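Local atomic coordinates of aldehyde dehydrogenase (Burkholderia vietnamiensis, PDB entry 5KF0), a protein that probably oxidises aldehydes to carboxylic acids with a nicotinamide cofactor, and binds NADPH. Residues Glu90-Ala99 / Arg189-Ile197. Sequence-based numbering, arbitrary orientation. Where two conformers were deposited one is given.
Sequences ELAEALCIEA and RTPVGALII. With MG (magnesium ion), chain F; NDP (NADPH dihydro-nicotinamide-adenine-dinucleotide phosphate), chain E.
The carboxylate of E98 meets the N-terminal end of the helix formed by 192-202 and takes two backbone N-H groups. V192 N reaches E98 OE1 at 2.8 Å on its syn lone pair, with an N-H...O angle of 160°. G193 N reaches E98 OE2 at 2.9 Å, also from the syn side but 16° out of the carboxylate plane. The two bonds fix the rotation of the group. CG of E98 sits between the backbone N and carbonyl carbon (chi1 72°), and the chain then runs extended to the helix end. It lies across T190, roughly perpendicular to it, with E98 CD 3.8 Å from T190 CB. The CB of V192 lies against E98 OE1, at 3.3 Å.

Further along, the nearly antiparallel helices meet through apolar groups. L91 and I196 run alongside each other in opposite senses, L91 CD2 to I196 CG2 at 3.6 Å. A94 CB lies 4.2 Å from both V192 CG1 and I196 CD1. K34 NZ bonds to the carbonyl oxygens of E98 and R189. R189 turns outward to the cofactor, its NH2 bonding NDP O2N.

The buried carboxylate thus accepts two N-H groups at the N-terminal end of the 192-202 helix, whose dipole would favour its negative charge. R189, which binds the NADPH diphosphate, lies three residues before V192.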
ATOM      1  N   GLU A  90     -26.039 -15.201 -26.295  1.00 14.15           N
ATOM      2  CA  GLU A  90     -27.342 -15.059 -25.659  1.00 17.71           C
ATOM      3  C   GLU A  90     -27.428 -13.750 -24.885  1.00 18.82           C
ATOM      4  O   GLU A  90     -28.414 -13.006 -24.999  1.00 17.30           O
ATOM      5  CB  GLU A  90     -27.600 -16.254 -24.741  1.00 15.72           C
ATOM      6  CG  GLU A  90     -28.842 -16.133 -23.885  1.00 18.69           C
ATOM      7  CD  GLU A  90     -28.936 -17.247 -22.857  1.00 21.89           C
ATOM      8  OE1 GLU A  90     -28.057 -18.141 -22.852  1.00 20.80           O
ATOM      9  OE2 GLU A  90     -29.887 -17.228 -22.051  1.00 23.41           O
ATOM     10  N   LEU A  91     -26.396 -13.455 -24.088  1.00 17.01           N
ATOM     11  CA  LEU A  91     -26.373 -12.206 -23.332  1.00 14.05           C
ATOM     12  C   LEU A  91     -26.388 -11.001 -24.260  1.00 14.59           C
ATOM     13  O   LEU A  91     -27.104 -10.020 -24.006  1.00 14.62           O
ATOM     14  CB  LEU A  91     -25.140 -12.175 -22.424  1.00 13.74           C
ATOM     15  CG  LEU A  91     -25.282 -13.076 -21.194  1.00 14.87           C
ATOM     16  CD1 LEU A  91     -23.916 -13.434 -20.624  1.00 15.60           C
ATOM     17  CD2 LEU A  91     -26.157 -12.401 -20.143  1.00 17.68           C
ATOM     18  N   ALA A  92     -25.591 -11.051 -25.335  1.00 15.39           N
ATOM     19  CA  ALA A  92     -25.518  -9.933 -26.268  1.00 16.41           C
ATOM     20  C   ALA A  92     -26.855  -9.699 -26.955  1.00 18.94           C
ATOM     21  O   ALA A  92     -27.283  -8.551 -27.121  1.00 15.22           O
ATOM     22  CB  ALA A  92     -24.425 -10.184 -27.308  1.00 15.22           C
ATOM     23  N   GLU A  93     -27.528 -10.774 -27.370  1.00 17.08           N
ATOM     24  CA  GLU A  93     -28.811 -10.594 -28.036  1.00 17.79           C
ATOM     25  C   GLU A  93     -29.858 -10.059 -27.070  1.00 17.94           C
ATOM     26  O   GLU A  93     -30.660  -9.192 -27.434  1.00 16.85           O
ATOM     27  CB  GLU A  93     -29.292 -11.902 -28.667  1.00 17.32           C
ATOM     28  CG  GLU A  93     -30.736 -11.775 -29.143  1.00 23.55           C
ATOM     29  CD  GLU A  93     -31.194 -12.886 -30.057  1.00 33.85           C
ATOM     30  OE1 GLU A  93     -30.817 -14.056 -29.836  1.00 32.32           O
ATOM     31  OE2 GLU A  93     -31.948 -12.574 -31.002  1.00 32.26           O
ATOM     32  N   ALA A  94     -29.877 -10.572 -25.835  1.00 15.47           N
ATOM     33  CA  ALA A  94     -30.828 -10.064 -24.848  1.00 18.72           C
ATOM     34  C   ALA A  94     -30.636  -8.569 -24.645  1.00 17.62           C
ATOM     35  O   ALA A  94     -31.605  -7.801 -24.608  1.00 16.06           O
ATOM     36  CB  ALA A  94     -30.665 -10.810 -23.525  1.00 17.44           C
ATOM     37  N   LEU A  95     -29.379  -8.143 -24.544  1.00 16.01           N
ATOM     38  CA  LEU A  95     -29.078  -6.728 -24.374  0.66 15.94           C
ATOM     39  C   LEU A  95     -29.504  -5.925 -25.598  1.00 16.48           C
ATOM     40  O   LEU A  95     -30.074  -4.835 -25.469  1.00 16.65           O
ATOM     41  CB  LEU A  95     -27.587  -6.569 -24.095  0.66 20.58           C
ATOM     42  CG  LEU A  95     -26.955  -5.193 -24.026  0.66 15.84           C
ATOM     43  CD1 LEU A  95     -27.699  -4.314 -23.027  0.66 21.94           C
ATOM     44  CD2 LEU A  95     -25.505  -5.386 -23.602  0.66 15.21           C
ATOM     45  N   CYS A  96     -29.240  -6.451 -26.791  1.00 16.17           N
ATOM     46  CA  CYS A  96     -29.643  -5.780 -28.018  1.00 15.76           C
ATOM     47  C   CYS A  96     -31.150  -5.545 -28.036  1.00 15.95           C
ATOM     48  O   CYS A  96     -31.620  -4.450 -28.362  1.00 16.74           O
ATOM     49  CB  CYS A  96     -29.203  -6.633 -29.205  1.00 16.25           C
ATOM     50  SG  CYS A  96     -29.531  -5.958 -30.802  1.00 18.43           S
ATOM     51  N   ILE A  97     -31.921  -6.564 -27.664  1.00 13.62           N
ATOM     52  CA  ILE A  97     -33.373  -6.464 -27.717  1.00 13.90           C
ATOM     53  C   ILE A  97     -33.885  -5.498 -26.653  1.00 15.29           C
ATOM     54  O   ILE A  97     -34.586  -4.526 -26.962  1.00 15.23           O
ATOM     55  CB  ILE A  97     -34.005  -7.856 -27.565  1.00 15.81           C
ATOM     56  CG1 ILE A  97     -33.651  -8.723 -28.769  1.00 16.93           C
ATOM     57  CG2 ILE A  97     -35.531  -7.743 -27.426  1.00 16.78           C
ATOM     58  CD1 ILE A  97     -33.989 -10.189 -28.559  1.00 19.82           C
ATOM     59  N   GLU A  98     -33.556  -5.757 -25.382  1.00 14.01           N
ATOM     60  CA  GLU A  98     -34.235  -5.046 -24.306  1.00 13.83           C
ATOM     61  C   GLU A  98     -33.725  -3.623 -24.114  1.00 14.60           C
ATOM     62  O   GLU A  98     -34.455  -2.794 -23.559  1.00 15.39           O
ATOM     63  CB  GLU A  98     -34.129  -5.825 -22.981  1.00 16.31           C
ATOM     64  CG  GLU A  98     -32.772  -5.852 -22.302  1.00 14.20           C
ATOM     65  CD  GLU A  98     -32.818  -6.622 -20.985  1.00 17.03           C
ATOM     66  OE1 GLU A  98     -33.937  -6.809 -20.457  1.00 17.52           O
ATOM     67  OE2 GLU A  98     -31.748  -7.047 -20.489  1.00 16.07           O
ATOM     68  N   ALA A  99     -32.492  -3.320 -24.525  1.00 13.15           N
ATOM     69  CA  ALA A  99     -31.998  -1.951 -24.462  1.00 13.26           C
ATOM     70  C   ALA A  99     -31.973  -1.271 -25.820  1.00 15.55           C
ATOM     71  O   ALA A  99     -31.684  -0.072 -25.889  1.00 17.26           O
ATOM     72  CB  ALA A  99     -30.594  -1.905 -23.839  1.00 12.82           C
ATOM     73  N   ARG A 189     -37.222  -1.595 -17.527  1.00 13.81           N
ATOM     74  CA  ARG A 189     -37.150  -1.639 -18.982  1.00 13.91           C
ATOM     75  C   ARG A 189     -36.147  -2.673 -19.473  1.00 13.75           C
ATOM     76  O   ARG A 189     -36.251  -3.111 -20.628  1.00 13.95           O
ATOM     77  CB  ARG A 189     -36.792  -0.253 -19.543  1.00 13.51           C
ATOM     78  CG  ARG A 189     -37.987   0.730 -19.582  1.00 15.55           C
ATOM     79  CD  ARG A 189     -37.532   2.165 -19.865  1.00 16.41           C
ATOM     80  NE  ARG A 189     -36.724   2.709 -18.775  1.00 16.07           N
ATOM     81  CZ  ARG A 189     -36.122   3.899 -18.783  1.00 18.68           C
ATOM     82  NH1 ARG A 189     -36.227   4.711 -19.828  1.00 19.84           N
ATOM     83  NH2 ARG A 189     -35.404   4.274 -17.744  1.00 18.28           N
ATOM     84  N   THR A 190     -35.170  -3.055 -18.636  1.00 14.80           N
ATOM     85  CA  THR A 190     -34.081  -3.955 -19.037  1.00 12.43           C
ATOM     86  C   THR A 190     -33.737  -4.934 -17.918  1.00 13.08           C
ATOM     87  O   THR A 190     -32.604  -4.947 -17.420  1.00 14.17           O
ATOM     88  CB  THR A 190     -32.830  -3.160 -19.430  1.00 11.78           C
ATOM     89  OG1 THR A 190     -32.367  -2.396 -18.301  1.00 14.00           O
ATOM     90  CG2 THR A 190     -33.093  -2.213 -20.609  1.00 13.22           C
ATOM     91  N   PRO A 191     -34.674  -5.805 -17.522  1.00 12.24           N
ATOM     92  CA  PRO A 191     -34.391  -6.755 -16.433  1.00 13.61           C
ATOM     93  C   PRO A 191     -33.756  -8.076 -16.845  1.00 14.05           C
ATOM     94  O   PRO A 191     -33.239  -8.781 -15.965  1.00 16.06           O
ATOM     95  CB  PRO A 191     -35.788  -7.012 -15.848  1.00 14.55           C
ATOM     96  CG  PRO A 191     -36.664  -7.025 -17.086  1.00 13.96           C
ATOM     97  CD  PRO A 191     -36.064  -5.940 -18.004  1.00 12.62           C
ATOM     98  N   VAL A 192     -33.772  -8.434 -18.132  1.00 13.45           N
ATOM     99  CA  VAL A 192     -33.454  -9.807 -18.517  1.00 13.59           C
ATOM    100  C   VAL A 192     -31.985 -10.125 -18.266  1.00 16.87           C
ATOM    101  O   VAL A 192     -31.651 -11.220 -17.796  1.00 16.62           O
ATOM    102  CB  VAL A 192     -33.837 -10.056 -19.983  1.00 14.41           C
ATOM    103  CG1 VAL A 192     -33.386 -11.452 -20.413  1.00 14.89           C
ATOM    104  CG2 VAL A 192     -35.349  -9.883 -20.161  1.00 14.21           C
ATOM    105  N   GLY A 193     -31.086  -9.198 -18.608  1.00 18.83           N
ATOM    106  CA  GLY A 193     -29.669  -9.440 -18.371  1.00 20.87           C
ATOM    107  C   GLY A 193     -29.375  -9.784 -16.921  1.00 16.01           C
ATOM    108  O   GLY A 193     -28.677 -10.761 -16.630  1.00 16.17           O
ATOM    109  N   ALA A 194     -29.921  -8.989 -15.993  1.00 14.72           N
ATOM    110  CA  ALA A 194     -29.744  -9.260 -14.566  1.00 14.51           C
ATOM    111  C   ALA A 194     -30.304 -10.623 -14.170  1.00 14.43           C
ATOM    112  O   ALA A 194     -29.742 -11.295 -13.289  1.00 14.36           O
ATOM    113  CB  ALA A 194     -30.408  -8.149 -13.745  1.00 11.99           C
ATOM    114  N   LEU A 195     -31.406 -11.047 -14.793  1.00 12.42           N
ATOM    115  CA  LEU A 195     -31.983 -12.349 -14.470  1.00 11.30           C
ATOM    116  C   LEU A 195     -31.169 -13.495 -15.061  1.00 15.42           C
ATOM    117  O   LEU A 195     -31.201 -14.607 -14.529  1.00 14.95           O
ATOM    118  CB  LEU A 195     -33.433 -12.425 -14.946  1.00 12.04           C
ATOM    119  CG  LEU A 195     -34.344 -11.434 -14.218  1.00 12.97           C
ATOM    120  CD1 LEU A 195     -35.711 -11.397 -14.886  1.00 14.43           C
ATOM    121  CD2 LEU A 195     -34.483 -11.776 -12.724  1.00 12.50           C
ATOM    122  N   ILE A 196     -30.432 -13.258 -16.151  1.00 15.66           N
ATOM    123  CA  ILE A 196     -29.506 -14.288 -16.624  1.00 14.76           C
ATOM    124  C   ILE A 196     -28.303 -14.387 -15.685  1.00 15.68           C
ATOM    125  O   ILE A 196     -27.844 -15.492 -15.351  1.00 15.50           O
ATOM    126  CB  ILE A 196     -29.077 -14.013 -18.077  1.00 15.18           C
ATOM    127  CG1 ILE A 196     -30.276 -14.142 -19.024  1.00 17.71           C
ATOM    128  CG2 ILE A 196     -27.974 -14.996 -18.489  1.00 16.92           C
ATOM    129  CD1 ILE A 196     -29.989 -13.620 -20.418  1.00 20.16           C
ATOM    130  N   ILE A 197     -27.786 -13.242 -15.236  1.00 17.62           N
ATOM    131  CA  ILE A 197     -26.759 -13.240 -14.191  1.00 13.04           C
ATOM    132  C   ILE A 197     -27.247 -14.028 -12.980  1.00 15.35           C
ATOM    133  O   ILE A 197     -26.527 -14.876 -12.436  1.00 13.48           O
ATOM    134  CB  ILE A 197     -26.371 -11.797 -13.812  1.00 13.99           C
ATOM    135  CG1 ILE A 197     -25.664 -11.091 -14.976  1.00 17.79           C
ATOM    136  CG2 ILE A 197     -25.491 -11.787 -12.566  1.00 13.57           C
ATOM    137  CD1 ILE A 197     -25.294  -9.636 -14.688  1.00 16.89           C
TER
HETATM  138 MG    MG F 502     -32.816 -14.036 -31.865  1.00 14.07          MG
HETATM  139  PA  NDP E 501     -33.300   6.254 -13.583  1.00 13.08           P
HETATM  140  O1A NDP E 501     -32.841   7.157 -12.488  1.00 14.00           O
HETATM  141  O2A NDP E 501     -34.585   6.744 -14.251  1.00 14.28           O
HETATM  142  O5B NDP E 501     -33.521   4.762 -13.080  1.00 13.03           O
HETATM  143  C5B NDP E 501     -32.368   4.059 -12.557  1.00 12.93           C
HETATM  144  C4B NDP E 501     -32.843   2.968 -11.635  1.00 10.86           C
HETATM  145  O4B NDP E 501     -33.423   3.557 -10.449  1.00 13.69           O
HETATM  146  C3B NDP E 501     -33.926   2.051 -12.220  1.00 10.47           C
HETATM  147  O3B NDP E 501     -33.772   0.725 -11.723  1.00 10.86           O
HETATM  148  C2B NDP E 501     -35.200   2.675 -11.650  1.00 11.91           C
HETATM  149  O2B NDP E 501     -36.321   1.772 -11.553  1.00 13.15           O
HETATM  150  C1B NDP E 501     -34.705   3.000 -10.252  1.00 12.76           C
HETATM  151  N9A NDP E 501     -35.528   3.961  -9.529  1.00 12.69           N
HETATM  152  C8A NDP E 501     -36.006   5.172  -9.955  1.00 10.07           C
HETATM  153  N7A NDP E 501     -36.671   5.835  -9.037  1.00 11.52           N
HETATM  154  C5A NDP E 501     -36.629   4.998  -7.933  1.00 12.37           C
HETATM  155  C6A NDP E 501     -37.140   5.121  -6.626  1.00 13.62           C
HETATM  156  N6A NDP E 501     -37.856   6.169  -6.198  1.00 14.09           N
HETATM  157  N1A NDP E 501     -36.901   4.108  -5.762  1.00 13.99           N
HETATM  158  C2A NDP E 501     -36.209   3.048  -6.184  1.00 15.50           C
HETATM  159  N3A NDP E 501     -35.684   2.817  -7.390  1.00 14.88           N
HETATM  160  C4A NDP E 501     -35.932   3.837  -8.223  1.00 14.45           C
HETATM  161  O3  NDP E 501     -32.145   6.127 -14.666  1.00 11.94           O
HETATM  162  PN  NDP E 501     -32.064   5.414 -16.086  1.00 12.16           P
HETATM  163  O1N NDP E 501     -32.387   3.972 -15.942  1.00 12.78           O
HETATM  164  O2N NDP E 501     -32.937   6.202 -17.028  1.00 13.95           O
HETATM  165  O5D NDP E 501     -30.542   5.547 -16.511  1.00 11.63           O
HETATM  166  C5D NDP E 501     -29.938   6.737 -17.044  1.00 12.69           C
HETATM  167  C4D NDP E 501     -29.261   7.487 -15.924  1.00 11.63           C
HETATM  168  O4D NDP E 501     -28.265   6.639 -15.292  1.00 12.76           O
HETATM  169  C3D NDP E 501     -28.524   8.736 -16.413  1.00 12.58           C
HETATM  170  O3D NDP E 501     -28.703   9.854 -15.552  1.00 12.52           O
HETATM  171  C2D NDP E 501     -27.073   8.258 -16.453  1.00 16.64           C
HETATM  172  O2D NDP E 501     -26.073   9.268 -16.398  1.00 12.42           O
HETATM  173  C1D NDP E 501     -27.037   7.341 -15.238  1.00 13.86           C
HETATM  174  N1N NDP E 501     -25.902   6.436 -15.379  1.00 12.93           N
HETATM  175  C2N NDP E 501     -24.855   6.454 -14.488  1.00 11.79           C
HETATM  176  C3N NDP E 501     -23.724   5.748 -14.681  1.00 10.72           C
HETATM  177  C7N NDP E 501     -22.631   5.702 -13.673  1.00 12.75           C
HETATM  178  O7N NDP E 501     -21.975   4.655 -13.575  1.00 11.66           O
HETATM  179  N7N NDP E 501     -22.352   6.797 -12.968  1.00 10.98           N
HETATM  180  C4N NDP E 501     -23.521   5.005 -15.953  1.00 12.96           C
HETATM  181  C5N NDP E 501     -24.816   4.788 -16.661  1.00 12.19           C
HETATM  182  C6N NDP E 501     -25.876   5.529 -16.397  1.00 13.77           C
HETATM  183  P2B NDP E 501     -37.350   1.557 -12.813  1.00 13.72           P
HETATM  184  O1X NDP E 501     -36.782   2.254 -13.991  1.00 14.08           O
HETATM  185  O2X NDP E 501     -37.471   0.064 -12.896  1.00 12.20           O
HETATM  186  O3X NDP E 501     -38.678   2.143 -12.381  1.00 14.73           O